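Long-range contacts in phenazine biosynthesis protein, PhzF family (Bacillus anthracis, PDB 3EDN), which probably catalyses an isomerisation step in phenazine biosynthesis or a related pathway, as a PhzF-family member with the diaminopimelate epimerase-like fold: residues T117-Q123 / Q282-T288; I59-Y63 / G76-I81; L90-L96 / P106-G110; N17-P21 / E225-T229. Where two conformers were deposited one is given. Numbering follows the deposited sequence.

Contact 1. Residues T117-Q123 / Q282-T288; sequences TFIKMRQ and QIDIAGT
Two strands distant in sequence can pair as regularly as a hairpin. Residues 117-122 and 282-287, both extended, run antiparallel at 159°, axes 4.5 Å apart. Ile119-Gly287 and Met121-Ile285 are hydrogen-bonded pairs: Ile119 N to Gly287 O is 2.9 Å, Gly287 N to Ile119 O 3.1 Å, Met121 N to Ile285 O 2.8 Å and Ile285 N to Met121 O 2.9 Å; Gln123 N to Ile283 O (2.9 Å) extends the ladder. Lys120-Ala286 and Arg122-Asp284 are non-hydrogen-bonded pairs. On their face, Arg122 (t, p, p) curls NE to OD1 of Asp284 (m), a 2.8 Å salt bridge; Lys120, t at all four chi angles, donates NZ to a water (2.8 Å) that donates to Asp284 OD2 (2.7 Å), and makes a cation-pi contact with Tyr271. On the other face, selenomethionine Met121 (p, t, p) packs CG 4.1 Å from CG1 of Ile285 (p, t). Thr288 (t) donates OG1 to Thr117 O at 2.7 Å; Phe118 chi1 of -94°, between wells, sets its ring beneath Thr288 CB, 4.0 Å from the centroid (CH-pi). Strand 117-122 pairs with 103-111, and 282-287 with 266-273, splicing two sheet regions beside helix 74-86, which Ile119 (m, m) and Met121 touch.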
# COMPACT_ATOMS: atom_id res chain seq x y z
N THR A 117 23.83 10.42 -18.45
CA THR A 117 22.64 11.04 -17.90
C THR A 117 22.82 11.31 -16.41
O THR A 117 23.25 10.44 -15.65
CB THR A 117 21.41 10.16 -18.14
OG1 THR A 117 21.12 10.14 -19.55
CG2 THR A 117 20.21 10.70 -17.38
N PHE A 118 22.51 12.55 -16.02
CA PHE A 118 22.56 12.97 -14.63
C PHE A 118 21.18 13.36 -14.15
O PHE A 118 20.40 13.96 -14.89
CB PHE A 118 23.51 14.18 -14.51
CG PHE A 118 24.92 13.81 -14.15
CD1 PHE A 118 25.70 13.03 -15.00
CD2 PHE A 118 25.45 14.20 -12.94
CE1 PHE A 118 27.00 12.67 -14.63
CE2 PHE A 118 26.73 13.86 -12.58
CZ PHE A 118 27.50 13.09 -13.42
N ILE A 119 20.88 13.02 -12.91
CA ILE A 119 19.58 13.30 -12.28
C ILE A 119 19.85 14.32 -11.18
O ILE A 119 20.66 14.07 -10.27
CB ILE A 119 19.00 12.04 -11.62
CG1 ILE A 119 18.95 10.88 -12.62
CG2 ILE A 119 17.63 12.32 -11.03
CD1 ILE A 119 18.28 11.20 -13.95
N LYS A 120 19.14 15.45 -11.24
CA LYS A 120 19.41 16.60 -10.37
C LYS A 120 18.20 16.89 -9.50
O LYS A 120 17.07 16.88 -9.99
CB LYS A 120 19.75 17.82 -11.23
CG LYS A 120 20.14 19.07 -10.45
CD LYS A 120 20.52 20.19 -11.44
CE LYS A 120 20.81 21.50 -10.74
NZ LYS A 120 21.08 22.58 -11.75
N MSE A 121 18.42 17.14 -8.22
CA MSE A 121 17.31 17.42 -7.32
C MSE A 121 17.70 18.50 -6.32
O MSE A 121 18.88 18.74 -6.09
CB MSE A 121 16.84 16.16 -6.59
CG MSE A 121 17.88 15.50 -5.73
SE MSE A 121 17.51 13.56 -5.50
CE MSE A 121 17.39 13.11 -7.38
N ARG A 122 16.69 19.15 -5.75
CA ARG A 122 16.89 20.21 -4.76
C ARG A 122 16.95 19.64 -3.35
O ARG A 122 16.15 18.77 -2.99
CB ARG A 122 15.74 21.21 -4.84
CG ARG A 122 15.76 22.33 -3.79
CD ARG A 122 16.73 23.45 -4.16
NE ARG A 122 16.53 23.90 -5.54
CZ ARG A 122 15.55 24.72 -5.93
NH1 ARG A 122 14.68 25.21 -5.05
NH2 ARG A 122 15.45 25.06 -7.21
N GLN A 123 17.87 20.15 -2.54
CA GLN A 123 17.89 19.79 -1.13
C GLN A 123 17.35 20.95 -0.30
O GLN A 123 17.07 22.01 -0.82
CB GLN A 123 19.31 19.43 -0.70
CG GLN A 123 19.77 18.12 -1.35
CD GLN A 123 21.10 17.63 -0.83
OE1 GLN A 123 21.85 18.40 -0.24
NE2 GLN A 123 21.41 16.35 -1.09
N GLN A 282 21.08 28.12 -2.00
CA GLN A 282 20.25 27.05 -2.54
C GLN A 282 21.19 25.93 -2.93
O GLN A 282 22.23 26.17 -3.55
CB GLN A 282 19.49 27.54 -3.77
CG GLN A 282 18.76 26.46 -4.52
CD GLN A 282 18.10 26.98 -5.77
OE1 GLN A 282 17.34 27.95 -5.73
NE2 GLN A 282 18.37 26.32 -6.90
N ILE A 283 20.85 24.70 -2.53
CA ILE A 283 21.70 23.54 -2.79
C ILE A 283 20.95 22.53 -3.63
O ILE A 283 19.86 22.10 -3.26
CB ILE A 283 22.18 22.86 -1.48
CG1 ILE A 283 23.03 23.83 -0.65
CG2 ILE A 283 22.97 21.57 -1.79
CD1 ILE A 283 24.34 24.22 -1.31
N ASP A 284 21.52 22.20 -4.78
CA ASP A 284 21.07 21.05 -5.57
C ASP A 284 22.18 20.00 -5.63
O ASP A 284 23.36 20.32 -5.58
CB ASP A 284 20.74 21.46 -7.00
CG ASP A 284 19.71 22.60 -7.08
OD1 ASP A 284 18.53 22.37 -6.77
OD2 ASP A 284 20.09 23.73 -7.48
N ILE A 285 21.81 18.75 -5.79
CA ILE A 285 22.82 17.75 -6.12
C ILE A 285 22.41 16.99 -7.36
O ILE A 285 21.22 16.95 -7.73
CB ILE A 285 23.08 16.76 -4.96
CG1 ILE A 285 21.84 15.90 -4.68
CG2 ILE A 285 23.52 17.51 -3.70
CD1 ILE A 285 22.15 14.57 -4.00
N ALA A 286 23.40 16.40 -8.03
CA ALA A 286 23.12 15.57 -9.19
C ALA A 286 24.08 14.40 -9.21
O ALA A 286 25.22 14.51 -8.78
CB ALA A 286 23.26 16.38 -10.48
N GLY A 287 23.61 13.29 -9.76
CA GLY A 287 24.49 12.15 -9.90
C GLY A 287 24.07 11.36 -11.11
O GLY A 287 22.95 11.49 -11.62
N THR A 288 25.01 10.56 -11.60
CA THR A 288 24.66 9.56 -12.58
C THR A 288 24.48 8.24 -11.83
O THR A 288 24.56 8.19 -10.60
CB THR A 288 25.69 9.46 -13.74
OG1 THR A 288 25.13 8.69 -14.82
CG2 THR A 288 26.99 8.82 -13.27
O HOH W 1 21.21 24.55 -9.79
O HOH W 2 18.44 24.50 -1.10

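Contact 2. Residues I59-Y63 / G76-I81. With SO4 (sulfate ion), chain O.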
# COMPACT_ATOMS: atom_id res chain seq x y z
N ILE A 59 5.05 10.76 -11.89
CA ILE A 59 5.10 9.46 -11.24
C ILE A 59 5.04 9.64 -9.74
O ILE A 59 5.17 10.76 -9.24
CB ILE A 59 6.37 8.65 -11.60
CG1 ILE A 59 7.62 9.30 -11.02
CG2 ILE A 59 6.51 8.50 -13.11
CD1 ILE A 59 8.86 8.38 -11.07
N ARG A 60 4.83 8.54 -9.03
CA ARG A 60 4.93 8.49 -7.58
C ARG A 60 6.02 7.49 -7.24
O ARG A 60 6.27 6.54 -7.99
CB ARG A 60 3.58 8.08 -6.98
CG ARG A 60 3.54 7.90 -5.48
CD ARG A 60 2.06 7.87 -5.01
NE ARG A 60 1.29 6.79 -5.65
CZ ARG A 60 1.00 5.63 -5.07
NH1 ARG A 60 1.40 5.37 -3.83
NH2 ARG A 60 0.31 4.70 -5.74
N MSE A 61 6.70 7.70 -6.12
CA MSE A 61 7.72 6.75 -5.69
C MSE A 61 7.55 6.48 -4.21
O MSE A 61 7.31 7.40 -3.44
CB MSE A 61 9.12 7.33 -5.89
CG MSE A 61 9.67 7.18 -7.28
SE MSE A 61 11.59 7.56 -7.30
CE MSE A 61 12.20 6.08 -6.41
N ARG A 62 7.71 5.22 -3.81
CA ARG A 62 7.83 4.90 -2.39
C ARG A 62 9.20 4.28 -2.16
O ARG A 62 9.74 3.59 -3.05
CB ARG A 62 6.69 3.99 -1.93
CG ARG A 62 5.33 4.71 -1.93
CD ARG A 62 4.17 3.79 -1.56
NE ARG A 62 4.08 3.56 -0.13
CZ ARG A 62 3.03 3.03 0.49
NH1 ARG A 62 1.94 2.66 -0.21
NH2 ARG A 62 3.06 2.89 1.81
N TYR A 63 9.75 4.51 -0.97
CA TYR A 63 11.13 4.14 -0.64
C TYR A 63 11.12 3.27 0.61
O TYR A 63 10.53 3.67 1.62
CB TYR A 63 11.92 5.40 -0.33
CG TYR A 63 11.84 6.52 -1.36
CD1 TYR A 63 12.69 6.54 -2.49
CD2 TYR A 63 10.97 7.60 -1.18
CE1 TYR A 63 12.63 7.58 -3.40
CE2 TYR A 63 10.91 8.64 -2.11
CZ TYR A 63 11.75 8.64 -3.20
OH TYR A 63 11.71 9.67 -4.12
N GLY A 76 18.21 6.73 -3.99
CA GLY A 76 17.21 5.86 -4.62
C GLY A 76 16.50 6.59 -5.75
O GLY A 76 16.21 6.01 -6.79
N THR A 77 16.26 7.87 -5.56
CA THR A 77 15.68 8.68 -6.62
C THR A 77 16.63 8.81 -7.80
O THR A 77 16.24 8.62 -8.96
CB THR A 77 15.27 10.06 -6.07
OG1 THR A 77 14.29 9.88 -5.03
CG2 THR A 77 14.68 10.94 -7.17
N VAL A 78 17.89 9.12 -7.53
CA VAL A 78 18.88 9.16 -8.59
C VAL A 78 18.96 7.84 -9.37
O VAL A 78 18.86 7.83 -10.59
CB VAL A 78 20.27 9.55 -8.05
CG1 VAL A 78 21.39 9.24 -9.08
CG2 VAL A 78 20.29 11.02 -7.64
N GLY A 79 19.12 6.72 -8.65
CA GLY A 79 19.22 5.44 -9.34
C GLY A 79 17.96 5.10 -10.12
O GLY A 79 18.02 4.61 -11.26
N THR A 80 16.81 5.38 -9.52
CA THR A 80 15.53 4.98 -10.13
C THR A 80 15.21 5.81 -11.37
O THR A 80 14.85 5.26 -12.42
CB THR A 80 14.38 5.03 -9.13
OG1 THR A 80 14.66 4.13 -8.04
CG2 THR A 80 13.05 4.62 -9.76
N ILE A 81 15.34 7.13 -11.27
CA ILE A 81 15.07 7.95 -12.45
C ILE A 81 16.11 7.67 -13.54
O ILE A 81 15.77 7.62 -14.71
CB ILE A 81 14.99 9.44 -12.12
CG1 ILE A 81 13.95 9.69 -11.04
CG2 ILE A 81 14.67 10.25 -13.39
CD1 ILE A 81 12.59 9.07 -11.33
S SO4 O . 0.17 3.62 3.91
O1 SO4 O . -1.18 3.43 3.37
O2 SO4 O . 1.01 2.47 3.61
O3 SO4 O . 0.74 4.83 3.35
O4 SO4 O . 0.04 3.75 5.36
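Met61, a selenomethionine, extends from the strand over the first turn of the helix segment, its CE 3.5 Å from Thr80 OG1 and 4.0 Å from Gly76 O. Those two oxygens are themselves joined, since Thr80 OG1 donates to Gly76 O at 2.7 Å, and the methyl group therefore rests on a hydroxyl already engaged with its own helix. On one side of Met61 along the strand, Ile59 CD1 meets Ile81 CD1 at 3.8 Å; on the other, Tyr63 OH donates to Thr77 OG1 at 2.7 Å, and Thr77 OG1 is further bonded to Cys73 O. Here the strand and helix axes lie 10.4 Å apart at 130°, a separation the strand spans with its side chains, one of which also reaches the main-chain Gly76 O. This is the inner packing of the diaminopimelate epimerase-like fold, in which a curled sheet wraps a central helix, here helix 74-86; strands 48-52, 95-100 and 117-122 pack against the same helix, touching Thr80, Thr77 and Ile81. Strand alternation divides the work: Ile59, Met61 and Tyr63 point toward the helix, whereas Arg60 and Arg62 belong to the opposite face. There Arg60 binds the carbonyl of Asp29 and Arg62 binds Glu33, both of the second subunit, while Arg62 also forms a salt bridge with Glu69 of its own chain and donates NH2 to O2 of a sulfate, probably from the crystallisation liquor, at 2.8 Å.

Contact 3. Residues L90-L96 / P106-G110; sequences LEEKASL and PIQIG
A single isoleucine can fill the mouth of a bend in the chain. Residues 90-94 curve, with Glu92 at the centre of an inverse gamma turn, before Ser95 and Leu96 enter a strand antiparallel to the extended residues 106-110. Leu96 and Ile107 form a hydrogen-bonded pair: Leu96 N to Ile107 O is 2.9 Å and Ile107 N to Leu96 O 2.8 Å. Ser95-Gln108 is the non-hydrogen-bonded pair, and Ile109 N donates a hydrogen bond to Ala94 O at 2.8 Å. Ile109 (m, t) is the bump: its CD1 sits at the mouth of the bend, between Leu90 (m, t) and Leu96, 3.8 Å from Leu90 CD1, 4.3 Å from Lys93 O and 4.5 Å from Leu96 CB. Leu96 (t, p) sets CB 4.2 Å from Ile107 CB. Leu90, Leu96 and Ile109 also touch helix 74-86. On the other face Ser95 CB lies 3.5 Å from Gln108 OE1. The pairing belongs to a beta hairpin, strands 95-100 and 103-111, within the helix-wrapping sheet of the diaminopimelate epimerase-like fold.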
# COMPACT_ATOMS: atom_id res chain seq x y z
N LEU A 90 10.50 6.58 -19.65
CA LEU A 90 9.99 7.93 -19.38
C LEU A 90 9.54 8.65 -20.65
O LEU A 90 9.94 8.30 -21.75
CB LEU A 90 11.09 8.78 -18.73
CG LEU A 90 11.54 8.41 -17.33
CD1 LEU A 90 12.57 9.40 -16.82
CD2 LEU A 90 10.37 8.32 -16.36
N GLU A 91 8.73 9.70 -20.47
CA GLU A 91 8.38 10.58 -21.58
C GLU A 91 9.58 11.39 -22.06
O GLU A 91 10.60 11.49 -21.36
CB GLU A 91 7.22 11.50 -21.19
CG GLU A 91 5.89 10.77 -20.96
CD GLU A 91 4.68 11.71 -20.96
OE1 GLU A 91 4.45 12.41 -21.98
OE2 GLU A 91 3.95 11.73 -19.94
N GLU A 92 9.47 11.96 -23.27
CA GLU A 92 10.52 12.80 -23.86
C GLU A 92 10.51 14.19 -23.24
O GLU A 92 9.97 15.13 -23.82
CB GLU A 92 10.31 12.98 -25.36
CG GLU A 92 10.47 11.74 -26.20
CD GLU A 92 10.13 12.01 -27.65
OE1 GLU A 92 8.92 12.20 -27.94
OE2 GLU A 92 11.08 12.02 -28.48
N LYS A 93 11.10 14.31 -22.06
CA LYS A 93 11.25 15.62 -21.44
C LYS A 93 12.45 15.62 -20.50
O LYS A 93 12.91 14.55 -20.07
CB LYS A 93 9.96 16.03 -20.72
CG LYS A 93 9.91 17.49 -20.31
CD LYS A 93 10.58 18.41 -21.32
CE LYS A 93 10.76 19.80 -20.75
NZ LYS A 93 11.14 19.76 -19.31
N ALA A 94 12.96 16.81 -20.21
CA ALA A 94 14.18 16.99 -19.44
C ALA A 94 13.88 17.30 -17.98
O ALA A 94 14.78 17.64 -17.21
CB ALA A 94 15.02 18.09 -20.05
N SER A 95 12.62 17.20 -17.60
CA SER A 95 12.24 17.35 -16.20
C SER A 95 11.07 16.44 -15.86
O SER A 95 10.34 15.98 -16.75
CB SER A 95 11.92 18.80 -15.87
OG SER A 95 10.82 19.25 -16.63
N LEU A 96 10.92 16.16 -14.57
CA LEU A 96 9.94 15.20 -14.09
C LEU A 96 9.44 15.68 -12.74
O LEU A 96 10.21 16.27 -11.98
CB LEU A 96 10.60 13.81 -13.95
CG LEU A 96 9.76 12.56 -13.65
CD1 LEU A 96 9.07 12.12 -14.93
CD2 LEU A 96 10.57 11.41 -13.06
N PRO A 106 10.46 18.20 -7.84
CA PRO A 106 10.88 18.47 -9.21
C PRO A 106 12.28 17.90 -9.46
O PRO A 106 13.21 18.17 -8.68
CB PRO A 106 10.94 20.00 -9.28
CG PRO A 106 10.47 20.49 -7.98
CD PRO A 106 10.57 19.38 -6.99
N ILE A 107 12.42 17.16 -10.54
CA ILE A 107 13.67 16.51 -10.94
C ILE A 107 14.09 17.00 -12.30
O ILE A 107 13.25 17.13 -13.19
CB ILE A 107 13.45 14.98 -11.05
CG1 ILE A 107 12.95 14.41 -9.72
CG2 ILE A 107 14.70 14.25 -11.59
CD1 ILE A 107 13.83 14.67 -8.52
N GLN A 108 15.38 17.30 -12.48
CA GLN A 108 15.90 17.64 -13.80
C GLN A 108 16.73 16.48 -14.32
O GLN A 108 17.47 15.86 -13.58
CB GLN A 108 16.80 18.88 -13.73
CG GLN A 108 16.26 19.97 -12.85
CD GLN A 108 14.90 20.42 -13.29
OE1 GLN A 108 14.63 20.55 -14.49
NE2 GLN A 108 14.03 20.68 -12.32
N ILE A 109 16.61 16.22 -15.61
CA ILE A 109 17.34 15.15 -16.24
C ILE A 109 18.23 15.77 -17.30
O ILE A 109 17.73 16.44 -18.22
CB ILE A 109 16.39 14.12 -16.88
CG1 ILE A 109 15.43 13.59 -15.81
CG2 ILE A 109 17.21 13.00 -17.55
CD1 ILE A 109 14.25 12.78 -16.35
N GLY A 110 19.53 15.58 -17.15
CA GLY A 110 20.49 16.22 -18.03
C GLY A 110 21.54 15.23 -18.49
O GLY A 110 21.45 14.05 -18.18
O HOH W 3 15.84 20.88 -16.78

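Contact 4. Residues N17-P21 / E225-T229. With SO4 (sulfate ion), chain G.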
# COMPACT_ATOMS: atom_id res chain seq x y z
N ASN A 17 29.19 -1.66 -9.12
CA ASN A 17 29.75 -1.99 -7.81
C ASN A 17 30.47 -0.85 -7.12
O ASN A 17 30.93 -1.02 -6.08
CB ASN A 17 30.67 -3.23 -7.84
CG ASN A 17 30.05 -4.41 -8.57
OD1 ASN A 17 29.29 -5.13 -8.03
ND2 ASN A 17 30.39 -4.56 -9.77
N MSE A 18 30.54 0.29 -7.76
CA MSE A 18 31.37 1.35 -7.18
C MSE A 18 30.56 2.49 -6.57
O MSE A 18 31.11 3.51 -6.19
CB MSE A 18 32.39 1.84 -8.22
CG MSE A 18 33.15 0.70 -8.86
SE MSE A 18 34.85 1.22 -9.65
CE MSE A 18 36.01 1.10 -8.08
N GLY A 19 29.25 2.29 -6.44
CA GLY A 19 28.39 3.32 -5.88
C GLY A 19 27.50 2.87 -4.73
O GLY A 19 27.79 1.89 -4.02
N ASN A 20 26.41 3.61 -4.55
CA ASN A 20 25.46 3.38 -3.47
C ASN A 20 24.28 2.58 -4.01
O ASN A 20 23.51 3.08 -4.81
CB ASN A 20 25.00 4.72 -2.92
CG ASN A 20 24.22 4.59 -1.61
OD1 ASN A 20 23.82 3.49 -1.22
ND2 ASN A 20 24.04 5.70 -0.92
N PRO A 21 24.17 1.31 -3.59
CA PRO A 21 23.12 0.44 -4.17
C PRO A 21 21.71 0.96 -4.00
O PRO A 21 21.32 1.47 -2.94
CB PRO A 21 23.25 -0.85 -3.35
CG PRO A 21 24.72 -0.87 -2.98
CD PRO A 21 24.97 0.58 -2.59
N GLU A 225 29.48 2.47 8.00
CA GLU A 225 29.93 3.39 6.95
C GLU A 225 29.10 3.30 5.66
O GLU A 225 28.84 2.21 5.17
CB GLU A 225 31.41 3.14 6.66
CG GLU A 225 31.95 3.87 5.43
CD GLU A 225 33.47 3.89 5.35
OE1 GLU A 225 34.15 3.07 6.03
OE2 GLU A 225 33.98 4.73 4.59
N ASP A 226 28.72 4.46 5.11
CA ASP A 226 27.89 4.57 3.90
C ASP A 226 28.81 4.83 2.69
O ASP A 226 29.76 5.60 2.78
CB ASP A 226 26.94 5.77 4.10
CG ASP A 226 25.72 5.75 3.19
OD1 ASP A 226 25.56 6.72 2.43
OD2 ASP A 226 24.89 4.81 3.28
N PRO A 227 28.55 4.18 1.55
CA PRO A 227 29.45 4.29 0.38
C PRO A 227 29.55 5.68 -0.32
O PRO A 227 30.66 6.16 -0.62
CB PRO A 227 28.93 3.22 -0.58
CG PRO A 227 27.53 2.98 -0.15
CD PRO A 227 27.45 3.22 1.31
N VAL A 228 28.41 6.28 -0.62
CA VAL A 228 28.36 7.58 -1.30
C VAL A 228 27.06 8.25 -0.90
O VAL A 228 25.97 7.75 -1.21
CB VAL A 228 28.33 7.48 -2.84
CG1 VAL A 228 28.74 8.83 -3.43
CG2 VAL A 228 29.14 6.29 -3.35
N THR A 229 27.15 9.35 -0.17
CA THR A 229 26.03 9.90 0.58
C THR A 229 25.61 11.25 0.00
O THR A 229 26.33 12.25 0.13
CB THR A 229 26.40 10.06 2.06
OG1 THR A 229 27.02 8.84 2.53
CG2 THR A 229 25.17 10.38 2.90
S SO4 G . 28.38 -1.38 7.37
O1 SO4 G . 27.63 -1.20 8.61
O2 SO4 G . 27.49 -1.98 6.38
O3 SO4 G . 28.85 -0.09 6.89
O4 SO4 G . 29.52 -2.27 7.60
O HOH W 4 22.98 6.46 1.68
O HOH W 5 23.80 3.00 1.53
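In the diaminopimelate epimerase-like fold the active site lies, in well-studied relatives, in the cleft between two similar halves, and this contact brings parts of both halves together. Residues 17-21 lead into strand 20-25 of the first half; residues 225-229 lead from a short, weakly bonded strand to helix 230-244 of the second. Glu225 N donates to O3 of one sulfate at 2.9 Å, and a different sulfate lies about 4 Å from the Asn20 side chain; both, probably from the crystallisation liquor, are consistent with a polar pocket. The meeting, burying 202 Å² in all, turns on Asn20. Its chi1 of -169° directs the amide across the gap, where ND2 donates to Val228 O at 2.8 Å. Two waters extend the link to Asp226: one accepts from Asn20 ND2 (2.9 Å) and donates to Asp226 OD1 (2.7 Å), while the other donates to Asn20 OD1 (2.8 Å) and Asp226 OD2 (2.7 Å). Beside them, Gly19 CA meets Val228 CG2 at 4.0 Å and Pro21 CD meets Pro227 CG at 4.3 Å. Thr229, the N-cap residue, makes no capping bond with its side chain; its OG1 donates instead to Asp226 OD1 at 2.6 Å.

Contacts 1, 2 and 3 share one principle, a sheet built round helix 74-86. Contact 1 joins contact 3 edge to edge, with Phe118 N 2.8 Å from Gly110 O and Lys120 N 2.9 Å from Gln108 O, and both lay side chains on the helix of contact 2: Met121 CE is 3.5 Å from Thr77 CG2, and Leu96 CD2 is 3.5 Å from Ile81 CD1. Their centres lie 12 to 13 Å apart. Contact 4 stands apart, its nearest atoms about 6 Å from contacts 1 and 2 and about 15 Å from contact 3. Contacts 1 and 4 each connect the two halves, one through sheet pairing, the other across the probable active-site cleft.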